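Local coordinates for protein aldolase (PDB 6VOQ) that is a zinc-binding member of the class II aldolase and adducin family, built as a four-chain assembly, at residues H94-Y99 against A159-V164; D128-P133 against N154-A159. All coordinates share one frame; numbering follows the deposited sequence.

Contact 1 (H94-Y99 against A159-V164); sequences HLHSHY and ANHGPV. With ZN (zinc ion), chain B.
The ring planes of His94 and His161 are 86° apart, with His161 NE2 and Pro163 O at the edge of the His94 ring, near its plane, while the ring of His96 has the carbonyl oxygen of His161 over one face. This is the zinc site of the class II aldolase/adducin fold: the three NE2 atoms converge on the ion, at 2.2 Å from His94 NE2 and 2.1 Å from His161 NE2, and Glu75 completes the set of ligands. Tyr121 of a second subunit stacks on His96, and Phe78 of the same chain meets His94 edge-to-face. His94 reaches the metal with CG anti to the backbone N (chi1 170°), and its other nitrogen fixes the ring's rotation: His94 ND1 donates to Pro163 O at 2.7 Å, from above the carbonyl plane but within its own ring plane. Donating there leaves NE2 to the zinc, and probably makes it a better ligand. His94 and Val164 form an antiparallel non-hydrogen-bonded pair. Gly162, in a classic beta bulge with His161 opposite Leu158, has no side chain and lets the 94-99 backbone pass close. Ser97 OG bonds to Glu181, and Pro163 CD lies 3.0 Å from Leu95 O.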
ATOM      1  N   HIS A  94       1.352 -15.482 -13.512  1.00 26.02           N
ATOM      2  CA  HIS A  94       0.839 -16.185 -12.350  1.00 23.56           C
ATOM      3  C   HIS A  94       1.334 -15.478 -11.100  1.00 30.90           C
ATOM      4  O   HIS A  94       2.542 -15.300 -10.920  1.00 37.15           O
ATOM      5  CB  HIS A  94       1.269 -17.642 -12.329  1.00 24.41           C
ATOM      6  CG  HIS A  94       0.950 -18.321 -11.037  1.00 34.74           C
ATOM      7  ND1 HIS A  94      -0.333 -18.391 -10.534  1.00 35.59           N
ATOM      8  CD2 HIS A  94       1.745 -18.927 -10.125  1.00 33.38           C
ATOM      9  CE1 HIS A  94      -0.316 -19.032  -9.380  1.00 30.54           C
ATOM     10  NE2 HIS A  94       0.933 -19.367  -9.108  1.00 39.68           N
ATOM     11  N   LEU A  95       0.405 -15.073 -10.250  1.00 29.68           N
ATOM     12  CA  LEU A  95       0.729 -14.389  -9.011  1.00 30.88           C
ATOM     13  C   LEU A  95      -0.112 -14.967  -7.889  1.00 36.48           C
ATOM     14  O   LEU A  95      -1.140 -15.604  -8.123  1.00 39.37           O
ATOM     15  CB  LEU A  95       0.458 -12.886  -9.103  1.00 25.95           C
ATOM     16  CG  LEU A  95       1.244 -12.081 -10.112  1.00 29.22           C
ATOM     17  CD1 LEU A  95       0.587 -10.733 -10.201  1.00 32.07           C
ATOM     18  CD2 LEU A  95       2.689 -11.963  -9.667  1.00 25.75           C
ATOM     19  N   HIS A  96       0.339 -14.746  -6.661  1.00 33.22           N
ATOM     20  CA  HIS A  96      -0.518 -14.921  -5.496  1.00 24.58           C
ATOM     21  C   HIS A  96      -1.030 -13.576  -5.019  1.00 27.68           C
ATOM     22  O   HIS A  96      -0.951 -13.263  -3.825  1.00 31.45           O
ATOM     23  CB  HIS A  96       0.222 -15.653  -4.379  1.00 22.93           C
ATOM     24  CG  HIS A  96       0.788 -16.973  -4.795  1.00 35.49           C
ATOM     25  ND1 HIS A  96       1.526 -17.766  -3.943  1.00 36.69           N
ATOM     26  CD2 HIS A  96       0.729 -17.640  -5.970  1.00 30.78           C
ATOM     27  CE1 HIS A  96       1.905 -18.860  -4.578  1.00 30.12           C
ATOM     28  NE2 HIS A  96       1.435 -18.807  -5.810  1.00 37.89           N
ATOM     29  N   SER A  97      -1.522 -12.749  -5.946  1.00 24.42           N
ATOM     30  CA  SER A  97      -1.943 -11.403  -5.579  1.00 23.46           C
ATOM     31  C   SER A  97      -3.083 -11.490  -4.571  1.00 28.56           C
ATOM     32  O   SER A  97      -3.905 -12.413  -4.613  1.00 26.51           O
ATOM     33  CB  SER A  97      -2.336 -10.591  -6.823  1.00 22.18           C
ATOM     34  OG  SER A  97      -3.374 -11.202  -7.583  1.00 29.73           O
ATOM     35  N   HIS A  98      -3.104 -10.540  -3.635  1.00 23.71           N
ATOM     36  CA  HIS A  98      -3.759 -10.779  -2.354  1.00 21.90           C
ATOM     37  C   HIS A  98      -5.248 -11.077  -2.521  1.00 23.43           C
ATOM     38  O   HIS A  98      -5.751 -12.102  -2.042  1.00 22.53           O
ATOM     39  CB  HIS A  98      -3.560  -9.591  -1.420  1.00 22.60           C
ATOM     40  CG  HIS A  98      -4.266  -9.763  -0.118  1.00 26.20           C
ATOM     41  ND1 HIS A  98      -3.812 -10.618   0.865  1.00 23.58           N
ATOM     42  CD2 HIS A  98      -5.452  -9.275   0.322  1.00 29.46           C
ATOM     43  CE1 HIS A  98      -4.659 -10.604   1.878  1.00 36.69           C
ATOM     44  NE2 HIS A  98      -5.665  -9.801   1.573  1.00 35.10           N
ATOM     45  N   TYR A  99      -5.973 -10.189  -3.196  1.00 21.08           N
ATOM     46  CA  TYR A  99      -7.421 -10.321  -3.240  1.00 26.89           C
ATOM     47  C   TYR A  99      -7.874 -11.424  -4.186  1.00 31.99           C
ATOM     48  O   TYR A  99      -8.886 -12.077  -3.915  1.00 40.49           O
ATOM     49  CB  TYR A  99      -8.050  -8.964  -3.582  1.00 20.99           C
ATOM     50  CG  TYR A  99      -7.772  -7.972  -2.471  1.00 21.64           C
ATOM     51  CD1 TYR A  99      -8.513  -7.993  -1.297  1.00 21.94           C
ATOM     52  CD2 TYR A  99      -6.721  -7.066  -2.563  1.00 22.12           C
ATOM     53  CE1 TYR A  99      -8.231  -7.111  -0.259  1.00 22.72           C
ATOM     54  CE2 TYR A  99      -6.444  -6.181  -1.539  1.00 22.91           C
ATOM     55  CZ  TYR A  99      -7.199  -6.217  -0.392  1.00 23.21           C
ATOM     56  OH  TYR A  99      -6.923  -5.343   0.631  1.00 30.83           O
ATOM     57  N   ALA A 159      -8.053 -22.556  -6.909  1.00 32.37           N
ATOM     58  CA  ALA A 159      -8.586 -22.460  -5.558  1.00 32.06           C
ATOM     59  C   ALA A 159      -7.467 -22.614  -4.535  1.00 22.90           C
ATOM     60  O   ALA A 159      -6.521 -23.374  -4.745  1.00 24.65           O
ATOM     61  CB  ALA A 159      -9.659 -23.525  -5.347  1.00 23.44           C
ATOM     62  N   ASN A 160      -7.572 -21.867  -3.434  1.00 23.00           N
ATOM     63  CA  ASN A 160      -6.579 -21.897  -2.354  1.00 28.95           C
ATOM     64  C   ASN A 160      -5.166 -21.663  -2.882  1.00 27.75           C
ATOM     65  O   ASN A 160      -4.206 -22.305  -2.453  1.00 26.93           O
ATOM     66  CB  ASN A 160      -6.631 -23.213  -1.581  1.00 24.15           C
ATOM     67  CG  ASN A 160      -7.983 -23.496  -1.006  1.00 31.12           C
ATOM     68  OD1 ASN A 160      -8.786 -24.227  -1.595  1.00 34.70           O
ATOM     69  ND2 ASN A 160      -8.255 -22.925   0.156  1.00 25.29           N
ATOM     70  N   HIS A 161      -5.034 -20.738  -3.823  1.00 22.74           N
ATOM     71  CA  HIS A 161      -3.759 -20.590  -4.500  1.00 22.75           C
ATOM     72  C   HIS A 161      -3.596 -19.196  -5.084  1.00 26.49           C
ATOM     73  O   HIS A 161      -2.890 -18.362  -4.507  1.00 24.18           O
ATOM     74  CB  HIS A 161      -3.634 -21.644  -5.589  1.00 22.37           C
ATOM     75  CG  HIS A 161      -2.265 -21.736  -6.183  1.00 32.07           C
ATOM     76  ND1 HIS A 161      -1.840 -22.833  -6.899  1.00 35.01           N
ATOM     77  CD2 HIS A 161      -1.224 -20.873  -6.163  1.00 28.56           C
ATOM     78  CE1 HIS A 161      -0.597 -22.639  -7.298  1.00 32.23           C
ATOM     79  NE2 HIS A 161      -0.200 -21.457  -6.863  1.00 38.68           N
ATOM     80  N   GLY A 162      -4.228 -18.939  -6.234  1.00 24.19           N
ATOM     81  CA  GLY A 162      -4.124 -17.656  -6.890  1.00 28.65           C
ATOM     82  C   GLY A 162      -4.440 -17.683  -8.378  1.00 30.41           C
ATOM     83  O   GLY A 162      -4.765 -18.732  -8.953  1.00 27.16           O
ATOM     84  N   PRO A 163      -4.342 -16.517  -9.027  1.00 26.68           N
ATOM     85  CA  PRO A 163      -4.730 -16.404 -10.435  1.00 27.95           C
ATOM     86  C   PRO A 163      -3.649 -16.841 -11.414  1.00 30.01           C
ATOM     87  O   PRO A 163      -2.447 -16.771 -11.146  1.00 32.46           O
ATOM     88  CB  PRO A 163      -4.997 -14.905 -10.589  1.00 24.04           C
ATOM     89  CG  PRO A 163      -4.058 -14.297  -9.644  1.00 23.11           C
ATOM     90  CD  PRO A 163      -4.064 -15.193  -8.447  1.00 22.84           C
ATOM     91  N   VAL A 164      -4.113 -17.275 -12.580  1.00 24.34           N
ATOM     92  CA  VAL A 164      -3.282 -17.567 -13.738  1.00 25.77           C
ATOM     93  C   VAL A 164      -3.928 -16.815 -14.894  1.00 32.72           C
ATOM     94  O   VAL A 164      -5.077 -17.103 -15.251  1.00 31.08           O
ATOM     95  CB  VAL A 164      -3.203 -19.072 -14.036  1.00 22.24           C
ATOM     96  CG1 VAL A 164      -2.462 -19.316 -15.355  1.00 20.82           C
ATOM     97  CG2 VAL A 164      -2.531 -19.806 -12.888  1.00 20.84           C
TER
HETATM   98 ZN    ZN B 301       1.601 -20.372  -7.300  1.00 44.91          ZN

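Contact 2 (D128-P133 against N154-A159); sequences DVPVVP and NAFLLA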
ATOM      1  N   ASP A 128     -15.164 -14.491 -18.555  1.00 26.48           N
ATOM      2  CA  ASP A 128     -15.426 -15.284 -17.364  1.00 27.01           C
ATOM      3  C   ASP A 128     -14.140 -15.898 -16.835  1.00 32.00           C
ATOM      4  O   ASP A 128     -13.199 -16.174 -17.585  1.00 32.17           O
ATOM      5  CB  ASP A 128     -16.434 -16.396 -17.654  1.00 31.46           C
ATOM      6  CG  ASP A 128     -17.838 -15.871 -17.879  1.00 40.18           C
ATOM      7  OD1 ASP A 128     -18.021 -14.637 -17.910  1.00 41.51           O
ATOM      8  OD2 ASP A 128     -18.760 -16.697 -18.051  1.00 45.41           O
ATOM      9  N   VAL A 129     -14.123 -16.130 -15.525  1.00 34.14           N
ATOM     10  CA  VAL A 129     -12.972 -16.702 -14.841  1.00 30.26           C
ATOM     11  C   VAL A 129     -13.375 -18.000 -14.148  1.00 30.09           C
ATOM     12  O   VAL A 129     -14.040 -17.965 -13.106  1.00 29.50           O
ATOM     13  CB  VAL A 129     -12.372 -15.702 -13.842  1.00 27.83           C
ATOM     14  CG1 VAL A 129     -11.146 -16.306 -13.192  1.00 22.42           C
ATOM     15  CG2 VAL A 129     -12.019 -14.376 -14.551  1.00 23.03           C
ATOM     16  N   PRO A 130     -12.990 -19.157 -14.679  1.00 29.27           N
ATOM     17  CA  PRO A 130     -13.301 -20.426 -14.015  1.00 26.62           C
ATOM     18  C   PRO A 130     -12.409 -20.669 -12.801  1.00 29.01           C
ATOM     19  O   PRO A 130     -11.393 -20.007 -12.582  1.00 29.72           O
ATOM     20  CB  PRO A 130     -13.034 -21.466 -15.105  1.00 27.18           C
ATOM     21  CG  PRO A 130     -11.967 -20.845 -15.934  1.00 33.02           C
ATOM     22  CD  PRO A 130     -12.245 -19.362 -15.934  1.00 30.69           C
ATOM     23  N   VAL A 131     -12.810 -21.653 -12.006  1.00 25.36           N
ATOM     24  CA  VAL A 131     -12.115 -21.991 -10.774  1.00 27.52           C
ATOM     25  C   VAL A 131     -11.619 -23.420 -10.888  1.00 31.78           C
ATOM     26  O   VAL A 131     -12.385 -24.324 -11.237  1.00 36.95           O
ATOM     27  CB  VAL A 131     -13.019 -21.816  -9.544  1.00 32.47           C
ATOM     28  CG1 VAL A 131     -12.269 -22.215  -8.285  1.00 24.94           C
ATOM     29  CG2 VAL A 131     -13.501 -20.364  -9.455  1.00 29.67           C
ATOM     30  N   VAL A 132     -10.334 -23.614 -10.619  1.00 32.77           N
ATOM     31  CA  VAL A 132      -9.745 -24.944 -10.588  1.00 31.81           C
ATOM     32  C   VAL A 132      -9.763 -25.393  -9.136  1.00 32.13           C
ATOM     33  O   VAL A 132      -9.390 -24.606  -8.255  1.00 31.28           O
ATOM     34  CB  VAL A 132      -8.322 -24.949 -11.163  1.00 30.04           C
ATOM     35  CG1 VAL A 132      -7.677 -26.307 -10.926  1.00 32.46           C
ATOM     36  CG2 VAL A 132      -8.347 -24.577 -12.644  1.00 30.26           C
ATOM     37  N   PRO A 133     -10.216 -26.611  -8.838  1.00 27.14           N
ATOM     38  CA  PRO A 133     -10.174 -27.095  -7.457  1.00 25.91           C
ATOM     39  C   PRO A 133      -8.762 -27.055  -6.893  1.00 28.36           C
ATOM     40  O   PRO A 133      -7.766 -27.009  -7.622  1.00 30.39           O
ATOM     41  CB  PRO A 133     -10.698 -28.531  -7.565  1.00 27.91           C
ATOM     42  CG  PRO A 133     -11.534 -28.534  -8.793  1.00 28.04           C
ATOM     43  CD  PRO A 133     -10.875 -27.571  -9.739  1.00 32.51           C
ATOM     44  N   ASN A 154      -9.595 -16.971 -20.704  1.00 26.33           N
ATOM     45  CA  ASN A 154      -8.328 -16.261 -20.772  1.00 29.06           C
ATOM     46  C   ASN A 154      -7.657 -16.089 -19.419  1.00 34.27           C
ATOM     47  O   ASN A 154      -6.515 -15.618 -19.369  1.00 32.84           O
ATOM     48  CB  ASN A 154      -8.544 -14.900 -21.419  1.00 32.66           C
ATOM     49  CG  ASN A 154      -9.257 -15.019 -22.733  1.00 39.26           C
ATOM     50  OD1 ASN A 154      -8.943 -15.899 -23.537  1.00 35.91           O
ATOM     51  ND2 ASN A 154     -10.232 -14.155 -22.961  1.00 40.62           N
ATOM     52  N   ALA A 155      -8.328 -16.459 -18.334  1.00 22.96           N
ATOM     53  CA  ALA A 155      -7.746 -16.413 -17.005  1.00 22.26           C
ATOM     54  C   ALA A 155      -8.423 -17.486 -16.164  1.00 32.35           C
ATOM     55  O   ALA A 155      -9.497 -17.983 -16.506  1.00 35.80           O
ATOM     56  CB  ALA A 155      -7.896 -15.027 -16.372  1.00 22.94           C
ATOM     57  N   PHE A 156      -7.767 -17.864 -15.070  1.00 30.43           N
ATOM     58  CA  PHE A 156      -8.173 -19.008 -14.268  1.00 26.98           C
ATOM     59  C   PHE A 156      -7.841 -18.740 -12.811  1.00 30.33           C
ATOM     60  O   PHE A 156      -6.780 -18.192 -12.501  1.00 27.78           O
ATOM     61  CB  PHE A 156      -7.467 -20.306 -14.702  1.00 28.86           C
ATOM     62  CG  PHE A 156      -7.270 -20.432 -16.179  1.00 31.25           C
ATOM     63  CD1 PHE A 156      -8.269 -20.962 -16.974  1.00 26.56           C
ATOM     64  CD2 PHE A 156      -6.077 -20.040 -16.773  1.00 30.00           C
ATOM     65  CE1 PHE A 156      -8.094 -21.088 -18.338  1.00 34.87           C
ATOM     66  CE2 PHE A 156      -5.901 -20.157 -18.132  1.00 33.16           C
ATOM     67  CZ  PHE A 156      -6.910 -20.683 -18.917  1.00 35.39           C
ATOM     68  N   LEU A 157      -8.732 -19.146 -11.918  1.00 24.80           N
ATOM     69  CA  LEU A 157      -8.486 -19.005 -10.489  1.00 26.99           C
ATOM     70  C   LEU A 157      -8.244 -20.396  -9.924  1.00 29.01           C
ATOM     71  O   LEU A 157      -9.155 -21.233  -9.915  1.00 28.61           O
ATOM     72  CB  LEU A 157      -9.644 -18.300  -9.795  1.00 22.36           C
ATOM     73  CG  LEU A 157      -9.441 -17.852  -8.347  1.00 29.22           C
ATOM     74  CD1 LEU A 157      -8.241 -16.943  -8.213  1.00 26.01           C
ATOM     75  CD2 LEU A 157     -10.678 -17.144  -7.839  1.00 24.88           C
ATOM     76  N   LEU A 158      -7.008 -20.642  -9.485  1.00 20.90           N
ATOM     77  CA  LEU A 158      -6.663 -21.868  -8.776  1.00 27.38           C
ATOM     78  C   LEU A 158      -7.097 -21.731  -7.323  1.00 27.85           C
ATOM     79  O   LEU A 158      -6.590 -20.868  -6.600  1.00 33.59           O
ATOM     80  CB  LEU A 158      -5.163 -22.138  -8.853  1.00 29.09           C
ATOM     81  CG  LEU A 158      -4.485 -22.122 -10.214  1.00 27.93           C
ATOM     82  CD1 LEU A 158      -3.034 -22.522 -10.025  1.00 30.32           C
ATOM     83  CD2 LEU A 158      -5.163 -23.063 -11.180  1.00 24.79           C
ATOM     84  N   ALA A 159      -8.053 -22.556  -6.909  1.00 32.37           N
ATOM     85  CA  ALA A 159      -8.586 -22.460  -5.558  1.00 32.06           C
ATOM     86  C   ALA A 159      -7.467 -22.614  -4.535  1.00 22.90           C
ATOM     87  O   ALA A 159      -6.521 -23.374  -4.745  1.00 24.65           O
ATOM     88  CB  ALA A 159      -9.659 -23.525  -5.347  1.00 23.44           C
TER
HETATM   89  O   HOH W   1     -12.013 -15.816 -19.896  1.00 29.59           O
HETATM   90  O   HOH W   2      -5.657 -25.046  -6.932  1.00 22.44           O
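Three backbone hydrogen bonds tie 128-133 to 154-159 as neighbouring parallel strands, the pairing expected of a beta-alpha-beta unit. Leu157 uses both its backbone polar groups. Leu157 N donates to Pro130 O at 2.9 Å, nearly along the C=O axis, and Leu157 O accepts from Val132 N at 2.7 Å, in the carbonyl plane. Two residues on, Ala159 N donates to Val132 O at 2.8 Å. All three are close to straight, with angles at the hydrogen of 163° to 166°. The CA of Val131 adds a C-H...O contact to Leu157 O.

Water extends the ladder at both ends. One molecule donates to Asp128 O and accepts from Asn154 N; another donates to both Pro133 O and Ala159 O, where the strands give way to loop.

The apolar contacts fall on two sides of the sheet. On the face that carries Val131 and Leu157, Val131 CG1, anti to its backbone N, reaches over Leu157 O to Ala159 CB at 4.1 Å. On the face of Val132 and Leu158, these side chains lie side by side and point the same way, Leu158 CD2 coming 3.7 Å from Val132 CB. Pro130 and Phe156 also run alongside each other; Pro130 CG meets the ring edge at Phe156 CD1, 3.8 Å away, rather than a face.

Strand 131-132 is one edge strand of the sheet within this chain, and 155-158 separates it from strand 162-167. Helix 140-149, the crossover connecting the two strands, packs on Val132 and Phe156 through Leu149, whereas helix 98-104 touches Leu157 through Leu103 and Ser104.

The centres of the two contacts lie about 10 Å apart in one mixed sheet. Along the chain both segments of contact 2 fall between the two of contact 1: 94-99 comes first, then 128-133, 154-159 and 159-164, the last two sharing Ala159. Strands 155-158 and 162-167 are consecutive and adjacent, so the contacts touch directly, with a probable hydrogen bond from Phe156 N to Val164 O at 2.8 Å and packing of Leu158 CD1 on Val164 CG2. Across the sheet the order is 91-94, 162-167, 155-158, 131-132. The beta-alpha-beta unit of contact 2 is thereby continuous with the strand that follows the zinc ligand His161.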